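Local coordinates for protein insecticidal Delta-Endotoxin Cry8Ea1 (Bacillus Thuringiensis, PDB 3EB7) that kills larvae of soil-dwelling insect pests as a three-domain Cry toxin, probably by binding the gut epithelium and forming pores in its membrane, at residues F277-G288 with K300-I311. Sequence-based numbering, arbitrary orientation.
Sequences FDFITRLSIYTG and KWIGHQISSQPI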
ATOM      1  N   PHE A 277      -8.508   8.463  -6.568  1.00 19.20           N
ATOM      2  CA  PHE A 277      -8.377   8.300  -5.123  1.00 19.06           C
ATOM      3  C   PHE A 277      -9.492   9.084  -4.416  1.00 19.01           C
ATOM      4  O   PHE A 277      -9.699  10.245  -4.702  1.00 18.49           O
ATOM      5  CB  PHE A 277      -6.996   8.783  -4.683  1.00 18.87           C
ATOM      6  CG  PHE A 277      -6.714   8.544  -3.222  1.00 20.19           C
ATOM      7  CD1 PHE A 277      -6.263   7.299  -2.775  1.00 18.75           C
ATOM      8  CD2 PHE A 277      -6.909   9.555  -2.289  1.00 20.36           C
ATOM      9  CE1 PHE A 277      -5.990   7.068  -1.421  1.00 17.20           C
ATOM     10  CE2 PHE A 277      -6.652   9.320  -0.941  1.00 20.59           C
ATOM     11  CZ  PHE A 277      -6.188   8.054  -0.514  1.00 17.92           C
ATOM     12  N   ASP A 278     -10.243   8.453  -3.525  1.00 19.65           N
ATOM     13  CA  ASP A 278     -11.398   9.156  -2.906  1.00 20.08           C
ATOM     14  C   ASP A 278     -11.588   8.921  -1.395  1.00 19.53           C
ATOM     15  O   ASP A 278     -10.927   8.088  -0.800  1.00 18.87           O
ATOM     16  CB  ASP A 278     -12.704   8.918  -3.682  1.00 20.45           C
ATOM     17  CG  ASP A 278     -13.134   7.455  -3.717  1.00 22.98           C
ATOM     18  OD1 ASP A 278     -12.523   6.617  -3.027  1.00 25.90           O
ATOM     19  OD2 ASP A 278     -14.122   7.134  -4.432  1.00 27.86           O
ATOM     20  N   PHE A 279     -12.473   9.700  -0.800  1.00 20.28           N
ATOM     21  CA  PHE A 279     -12.767   9.618   0.640  1.00 20.97           C
ATOM     22  C   PHE A 279     -14.255   9.503   0.829  1.00 20.73           C
ATOM     23  O   PHE A 279     -15.000  10.232   0.171  1.00 21.33           O
ATOM     24  CB  PHE A 279     -12.266  10.867   1.376  1.00 20.19           C
ATOM     25  CG  PHE A 279     -10.773  10.963   1.424  1.00 20.32           C
ATOM     26  CD1 PHE A 279     -10.070  11.717   0.456  1.00 21.06           C
ATOM     27  CD2 PHE A 279     -10.056  10.270   2.396  1.00 15.68           C
ATOM     28  CE1 PHE A 279      -8.665  11.776   0.490  1.00 17.42           C
ATOM     29  CE2 PHE A 279      -8.673  10.332   2.444  1.00 15.59           C
ATOM     30  CZ  PHE A 279      -7.975  11.073   1.497  1.00 18.85           C
ATOM     31  N   ILE A 280     -14.671   8.589   1.707  1.00 19.88           N
ATOM     32  CA  ILE A 280     -16.068   8.470   2.101  1.00 20.11           C
ATOM     33  C   ILE A 280     -16.560   9.750   2.761  1.00 19.30           C
ATOM     34  O   ILE A 280     -15.865  10.319   3.598  1.00 19.31           O
ATOM     35  CB  ILE A 280     -16.325   7.194   3.006  1.00 19.86           C
ATOM     36  CG1 ILE A 280     -17.810   6.981   3.257  1.00 19.41           C
ATOM     37  CG2 ILE A 280     -15.587   7.291   4.376  1.00 21.40           C
ATOM     38  CD1 ILE A 280     -18.166   5.532   3.684  1.00 21.89           C
ATOM     39  N   THR A 281     -17.757  10.203   2.367  1.00 20.32           N
ATOM     40  CA  THR A 281     -18.411  11.388   2.962  1.00 20.07           C
ATOM     41  C   THR A 281     -19.746  11.103   3.683  1.00 20.15           C
ATOM     42  O   THR A 281     -20.138  11.799   4.625  1.00 20.06           O
ATOM     43  CB  THR A 281     -18.640  12.503   1.911  1.00 20.70           C
ATOM     44  OG1 THR A 281     -19.529  12.028   0.907  1.00 20.85           O
ATOM     45  CG2 THR A 281     -17.309  12.947   1.280  1.00 20.92           C
ATOM     46  N   ARG A 282     -20.446  10.065   3.262  1.00 20.82           N
ATOM     47  CA  ARG A 282     -21.717   9.744   3.891  1.00 20.61           C
ATOM     48  C   ARG A 282     -22.067   8.293   3.644  1.00 20.38           C
ATOM     49  O   ARG A 282     -21.738   7.751   2.584  1.00 19.97           O
ATOM     50  CB  ARG A 282     -22.801  10.679   3.351  1.00 20.78           C
ATOM     51  CG  ARG A 282     -24.023  10.792   4.246  1.00 21.45           C
ATOM     52  CD  ARG A 282     -24.949  11.966   3.872  1.00 21.92           C
ATOM     53  NE  ARG A 282     -26.033  12.074   4.870  1.00 25.98           N
ATOM     54  CZ  ARG A 282     -25.917  12.693   6.050  1.00 24.86           C
ATOM     55  NH1 ARG A 282     -24.773  13.319   6.373  1.00 21.84           N
ATOM     56  NH2 ARG A 282     -26.951  12.693   6.897  1.00 23.70           N
ATOM     57  N   LEU A 283     -22.691   7.641   4.631  1.00 20.14           N
ATOM     58  CA  LEU A 283     -23.232   6.270   4.415  1.00 19.47           C
ATOM     59  C   LEU A 283     -24.640   6.176   4.987  1.00 19.05           C
ATOM     60  O   LEU A 283     -24.842   6.565   6.135  1.00 19.37           O
ATOM     61  CB  LEU A 283     -22.380   5.266   5.184  1.00 19.41           C
ATOM     62  CG  LEU A 283     -22.014   3.864   4.706  1.00 20.13           C
ATOM     63  CD1 LEU A 283     -22.050   2.972   5.909  1.00 21.23           C
ATOM     64  CD2 LEU A 283     -22.871   3.347   3.621  1.00 19.78           C
ATOM     65  N   SER A 284     -25.600   5.671   4.224  1.00 18.47           N
ATOM     66  CA  SER A 284     -26.919   5.340   4.784  1.00 20.06           C
ATOM     67  C   SER A 284     -27.090   3.851   4.757  1.00 19.10           C
ATOM     68  O   SER A 284     -26.879   3.267   3.722  1.00 18.90           O
ATOM     69  CB  SER A 284     -28.092   5.940   3.978  1.00 19.80           C
ATOM     70  OG  SER A 284     -28.040   7.335   3.994  1.00 23.37           O
ATOM     71  N   ILE A 285     -27.475   3.245   5.886  1.00 19.36           N
ATOM     72  CA  ILE A 285     -27.637   1.779   5.949  1.00 19.15           C
ATOM     73  C   ILE A 285     -29.133   1.471   6.085  1.00 19.69           C
ATOM     74  O   ILE A 285     -29.818   2.052   6.914  1.00 20.74           O
ATOM     75  CB  ILE A 285     -26.840   1.176   7.134  1.00 19.28           C
ATOM     76  CG1 ILE A 285     -25.366   1.583   7.068  1.00 19.41           C
ATOM     77  CG2 ILE A 285     -27.047  -0.357   7.275  1.00 15.09           C
ATOM     78  CD1 ILE A 285     -24.556   1.276   8.363  1.00 20.26           C
ATOM     79  N   TYR A 286     -29.639   0.577   5.256  1.00 19.80           N
ATOM     80  CA  TYR A 286     -31.035   0.189   5.267  1.00 20.25           C
ATOM     81  C   TYR A 286     -31.137  -1.198   5.928  1.00 20.10           C
ATOM     82  O   TYR A 286     -30.378  -2.124   5.606  1.00 18.48           O
ATOM     83  CB  TYR A 286     -31.597   0.201   3.825  1.00 21.34           C
ATOM     84  CG  TYR A 286     -31.549   1.597   3.214  1.00 23.76           C
ATOM     85  CD1 TYR A 286     -30.388   2.096   2.616  1.00 25.24           C
ATOM     86  CD2 TYR A 286     -32.653   2.427   3.272  1.00 24.97           C
ATOM     87  CE1 TYR A 286     -30.324   3.432   2.106  1.00 26.86           C
ATOM     88  CE2 TYR A 286     -32.616   3.732   2.763  1.00 29.05           C
ATOM     89  CZ  TYR A 286     -31.454   4.232   2.190  1.00 27.78           C
ATOM     90  OH  TYR A 286     -31.481   5.520   1.700  1.00 28.65           O
ATOM     91  N   THR A 287     -32.074  -1.306   6.867  1.00 20.19           N
ATOM     92  CA  THR A 287     -32.235  -2.488   7.703  1.00 19.67           C
ATOM     93  C   THR A 287     -33.534  -3.258   7.401  1.00 19.48           C
ATOM     94  O   THR A 287     -34.583  -2.677   7.170  1.00 18.72           O
ATOM     95  CB  THR A 287     -32.189  -2.069   9.182  1.00 20.61           C
ATOM     96  OG1 THR A 287     -30.946  -1.383   9.417  1.00 22.07           O
ATOM     97  CG2 THR A 287     -32.315  -3.265  10.103  1.00 16.96           C
ATOM     98  N   GLY A 288     -33.417  -4.584   7.375  1.00 19.45           N
ATOM     99  CA  GLY A 288     -34.546  -5.482   7.306  1.00 18.55           C
ATOM    100  C   GLY A 288     -34.596  -6.351   8.551  1.00 18.82           C
ATOM    101  O   GLY A 288     -33.637  -6.472   9.288  1.00 18.09           O
ATOM    102  N   LYS A 300     -30.855  -6.685  10.130  1.00 17.66           N
ATOM    103  CA  LYS A 300     -29.586  -6.741   9.424  1.00 18.18           C
ATOM    104  C   LYS A 300     -29.499  -5.721   8.295  1.00 17.49           C
ATOM    105  O   LYS A 300     -30.494  -5.219   7.827  1.00 18.17           O
ATOM    106  CB  LYS A 300     -29.322  -8.170   8.910  1.00 15.63           C
ATOM    107  CG  LYS A 300     -30.383  -8.715   7.989  1.00 17.78           C
ATOM    108  CD  LYS A 300     -29.900 -10.032   7.338  1.00 20.37           C
ATOM    109  CE  LYS A 300     -31.044 -10.925   6.798  1.00 21.74           C
ATOM    110  NZ  LYS A 300     -31.650 -10.293   5.619  1.00 24.71           N
ATOM    111  N   TRP A 301     -28.275  -5.438   7.887  1.00 18.54           N
ATOM    112  CA  TRP A 301     -27.927  -4.542   6.797  1.00 17.77           C
ATOM    113  C   TRP A 301     -28.320  -5.244   5.488  1.00 17.98           C
ATOM    114  O   TRP A 301     -27.679  -6.269   5.085  1.00 17.30           O
ATOM    115  CB  TRP A 301     -26.405  -4.352   6.886  1.00 17.42           C
ATOM    116  CG  TRP A 301     -25.697  -3.426   5.885  1.00 17.82           C
ATOM    117  CD1 TRP A 301     -25.974  -3.241   4.536  1.00 18.39           C
ATOM    118  CD2 TRP A 301     -24.538  -2.616   6.167  1.00 17.79           C
ATOM    119  NE1 TRP A 301     -25.064  -2.339   3.992  1.00 17.28           N
ATOM    120  CE2 TRP A 301     -24.169  -1.960   4.960  1.00 16.38           C
ATOM    121  CE3 TRP A 301     -23.772  -2.391   7.320  1.00 16.84           C
ATOM    122  CZ2 TRP A 301     -23.091  -1.069   4.892  1.00 15.17           C
ATOM    123  CZ3 TRP A 301     -22.702  -1.499   7.251  1.00 17.70           C
ATOM    124  CH2 TRP A 301     -22.372  -0.851   6.033  1.00 17.44           C
ATOM    125  N   ILE A 302     -29.391  -4.742   4.865  1.00 17.35           N
ATOM    126  CA  ILE A 302     -29.892  -5.271   3.580  1.00 17.75           C
ATOM    127  C   ILE A 302     -29.589  -4.386   2.348  1.00 17.34           C
ATOM    128  O   ILE A 302     -29.884  -4.776   1.218  1.00 17.80           O
ATOM    129  CB  ILE A 302     -31.428  -5.589   3.584  1.00 17.65           C
ATOM    130  CG1 ILE A 302     -32.253  -4.310   3.807  1.00 18.62           C
ATOM    131  CG2 ILE A 302     -31.763  -6.667   4.574  1.00 16.82           C
ATOM    132  CD1 ILE A 302     -33.794  -4.485   3.608  1.00 18.51           C
ATOM    133  N   GLY A 303     -29.014  -3.210   2.563  1.00 17.55           N
ATOM    134  CA  GLY A 303     -28.640  -2.308   1.474  1.00 17.53           C
ATOM    135  C   GLY A 303     -28.049  -1.049   2.062  1.00 18.42           C
ATOM    136  O   GLY A 303     -28.173  -0.811   3.271  1.00 19.57           O
ATOM    137  N   HIS A 304     -27.370  -0.256   1.240  1.00 18.06           N
ATOM    138  CA  HIS A 304     -26.803   1.022   1.675  1.00 16.77           C
ATOM    139  C   HIS A 304     -26.633   1.974   0.517  1.00 17.54           C
ATOM    140  O   HIS A 304     -26.638   1.592  -0.653  1.00 17.56           O
ATOM    141  CB  HIS A 304     -25.468   0.849   2.429  1.00 16.36           C
ATOM    142  CG  HIS A 304     -24.340   0.321   1.595  1.00 14.16           C
ATOM    143  ND1 HIS A 304     -24.115  -1.028   1.411  1.00 10.69           N
ATOM    144  CD2 HIS A 304     -23.345   0.961   0.933  1.00 13.53           C
ATOM    145  CE1 HIS A 304     -23.053  -1.195   0.643  1.00 12.13           C
ATOM    146  NE2 HIS A 304     -22.547  -0.007   0.363  1.00 12.18           N
ATOM    147  N   GLN A 305     -26.474   3.230   0.876  1.00 18.43           N
ATOM    148  CA  GLN A 305     -26.222   4.301  -0.056  1.00 18.94           C
ATOM    149  C   GLN A 305     -24.924   4.930   0.420  1.00 17.70           C
ATOM    150  O   GLN A 305     -24.760   5.238   1.591  1.00 18.87           O
ATOM    151  CB  GLN A 305     -27.402   5.283  -0.005  1.00 19.32           C
ATOM    152  CG  GLN A 305     -27.571   6.076  -1.257  1.00 24.39           C
ATOM    153  CD  GLN A 305     -28.331   7.373  -1.068  1.00 26.82           C
ATOM    154  OE1 GLN A 305     -29.362   7.564  -1.676  1.00 29.59           O
ATOM    155  NE2 GLN A 305     -27.815   8.270  -0.248  1.00 28.94           N
ATOM    156  N   ILE A 306     -23.967   5.077  -0.456  1.00 17.09           N
ATOM    157  CA  ILE A 306     -22.659   5.541  -0.035  1.00 16.67           C
ATOM    158  C   ILE A 306     -22.211   6.700  -0.903  1.00 17.36           C
ATOM    159  O   ILE A 306     -22.371   6.665  -2.122  1.00 17.67           O
ATOM    160  CB  ILE A 306     -21.592   4.373  -0.031  1.00 16.86           C
ATOM    161  CG1 ILE A 306     -20.211   4.890   0.434  1.00 15.99           C
ATOM    162  CG2 ILE A 306     -21.507   3.660  -1.413  1.00 14.77           C
ATOM    163  CD1 ILE A 306     -19.254   3.778   0.820  1.00 16.98           C
ATOM    164  N   SER A 307     -21.658   7.734  -0.271  1.00 18.34           N
ATOM    165  CA  SER A 307     -21.122   8.880  -0.992  1.00 18.96           C
ATOM    166  C   SER A 307     -19.647   8.971  -0.712  1.00 19.23           C
ATOM    167  O   SER A 307     -19.199   8.784   0.444  1.00 19.30           O
ATOM    168  CB  SER A 307     -21.811  10.191  -0.575  1.00 19.38           C
ATOM    169  OG  SER A 307     -23.199  10.192  -0.888  1.00 21.19           O
ATOM    170  N   SER A 308     -18.893   9.260  -1.775  1.00 19.94           N
ATOM    171  CA  SER A 308     -17.455   9.571  -1.696  1.00 20.40           C
ATOM    172  C   SER A 308     -17.071  10.724  -2.604  1.00 20.83           C
ATOM    173  O   SER A 308     -17.836  11.154  -3.505  1.00 20.76           O
ATOM    174  CB  SER A 308     -16.614   8.349  -2.076  1.00 20.54           C
ATOM    175  OG  SER A 308     -17.042   7.810  -3.316  1.00 23.64           O
ATOM    176  N   GLN A 309     -15.832  11.161  -2.420  1.00 21.19           N
ATOM    177  CA  GLN A 309     -15.328  12.361  -3.021  1.00 21.23           C
ATOM    178  C   GLN A 309     -13.823  12.299  -3.194  1.00 21.36           C
ATOM    179  O   GLN A 309     -13.119  12.140  -2.203  1.00 21.39           O
ATOM    180  CB  GLN A 309     -15.653  13.532  -2.078  1.00 20.79           C
ATOM    181  CG  GLN A 309     -15.631  14.817  -2.787  1.00 22.78           C
ATOM    182  CD  GLN A 309     -15.651  16.001  -1.861  1.00 24.04           C
ATOM    183  OE1 GLN A 309     -15.427  17.124  -2.293  1.00 26.85           O
ATOM    184  NE2 GLN A 309     -15.932  15.770  -0.607  1.00 25.28           N
ATOM    185  N   PRO A 310     -13.327  12.503  -4.443  1.00 22.16           N
ATOM    186  CA  PRO A 310     -11.905  12.785  -4.740  1.00 22.30           C
ATOM    187  C   PRO A 310     -11.475  14.101  -4.070  1.00 22.64           C
ATOM    188  O   PRO A 310     -12.335  14.969  -3.801  1.00 23.77           O
ATOM    189  CB  PRO A 310     -11.872  12.976  -6.280  1.00 22.17           C
ATOM    190  CG  PRO A 310     -13.135  12.460  -6.796  1.00 22.33           C
ATOM    191  CD  PRO A 310     -14.157  12.541  -5.663  1.00 22.24           C
ATOM    192  N   ILE A 311     -10.174  14.299  -3.867  1.00 22.09           N
ATOM    193  CA  ILE A 311      -9.715  15.531  -3.210  1.00 22.11           C
ATOM    194  C   ILE A 311     -10.136  16.782  -4.006  1.00 22.28           C
ATOM    195  O   ILE A 311      -9.663  17.036  -5.126  1.00 22.49           O
ATOM    196  CB  ILE A 311      -8.211  15.511  -2.888  1.00 22.30           C
ATOM    197  CG1 ILE A 311      -7.866  14.357  -1.935  1.00 22.96           C
ATOM    198  CG2 ILE A 311      -7.758  16.834  -2.261  1.00 22.14           C
ATOM    199  CD1 ILE A 311      -6.371  14.023  -1.892  1.00 21.58           C
TER
HETATM  200  O   HOH W   1      -8.480  12.647  -5.206  1.00 15.76           O
HETATM  201  O   HOH W   2     -30.801   5.477  -1.185  1.00 38.73           O
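Ile285 lies over one face of the Trp301 indole, its CG2 3.8 Å from the centroid of the five-membered ring in a CH-pi contact, while CD1 reaches CZ3 of the six-membered ring. A branched side chain suits this place because its two arms span both rings; CG1, beside the backbone N (chi1 -55°), carries CD1 out to the far one. At the indole edge, Trp301 NE1 donates within the indole plane to His304 ND1 (3.0 Å), though 32° out of the imidazole plane, which satisfies a buried N-H. Leu283 suits its place by forking: CD1 meets Trp301 CH2 and CD2 lies 3.6 Å from His304 CD2. On the other face of the sheet, the Tyr286 ring turns its edge to Gly303 O, and a water joins its OH to Gln305 OE1.

The strands pair antiparallel with two classic beta bulges. In one, Thr281 and Arg282 share Ser307 O, taken at 2.8 Å by Thr281 N and only weakly by Arg282 N; in the other, Ile302 and Gly303 face Tyr286. Gly303 suits the second, since its phi of 178° is seldom open to residues with a CB.

This hairpin forms the middle of a Greek-key sheet of the beta-prism domain, flanked by strands 316-321 and 330-335. Its Trp301 face packs on strand 414-422, where Phe421 stacks on the indole and Val419 O accepts a hydrogen bond from His304 NE2, holding the imidazole from its other nitrogen.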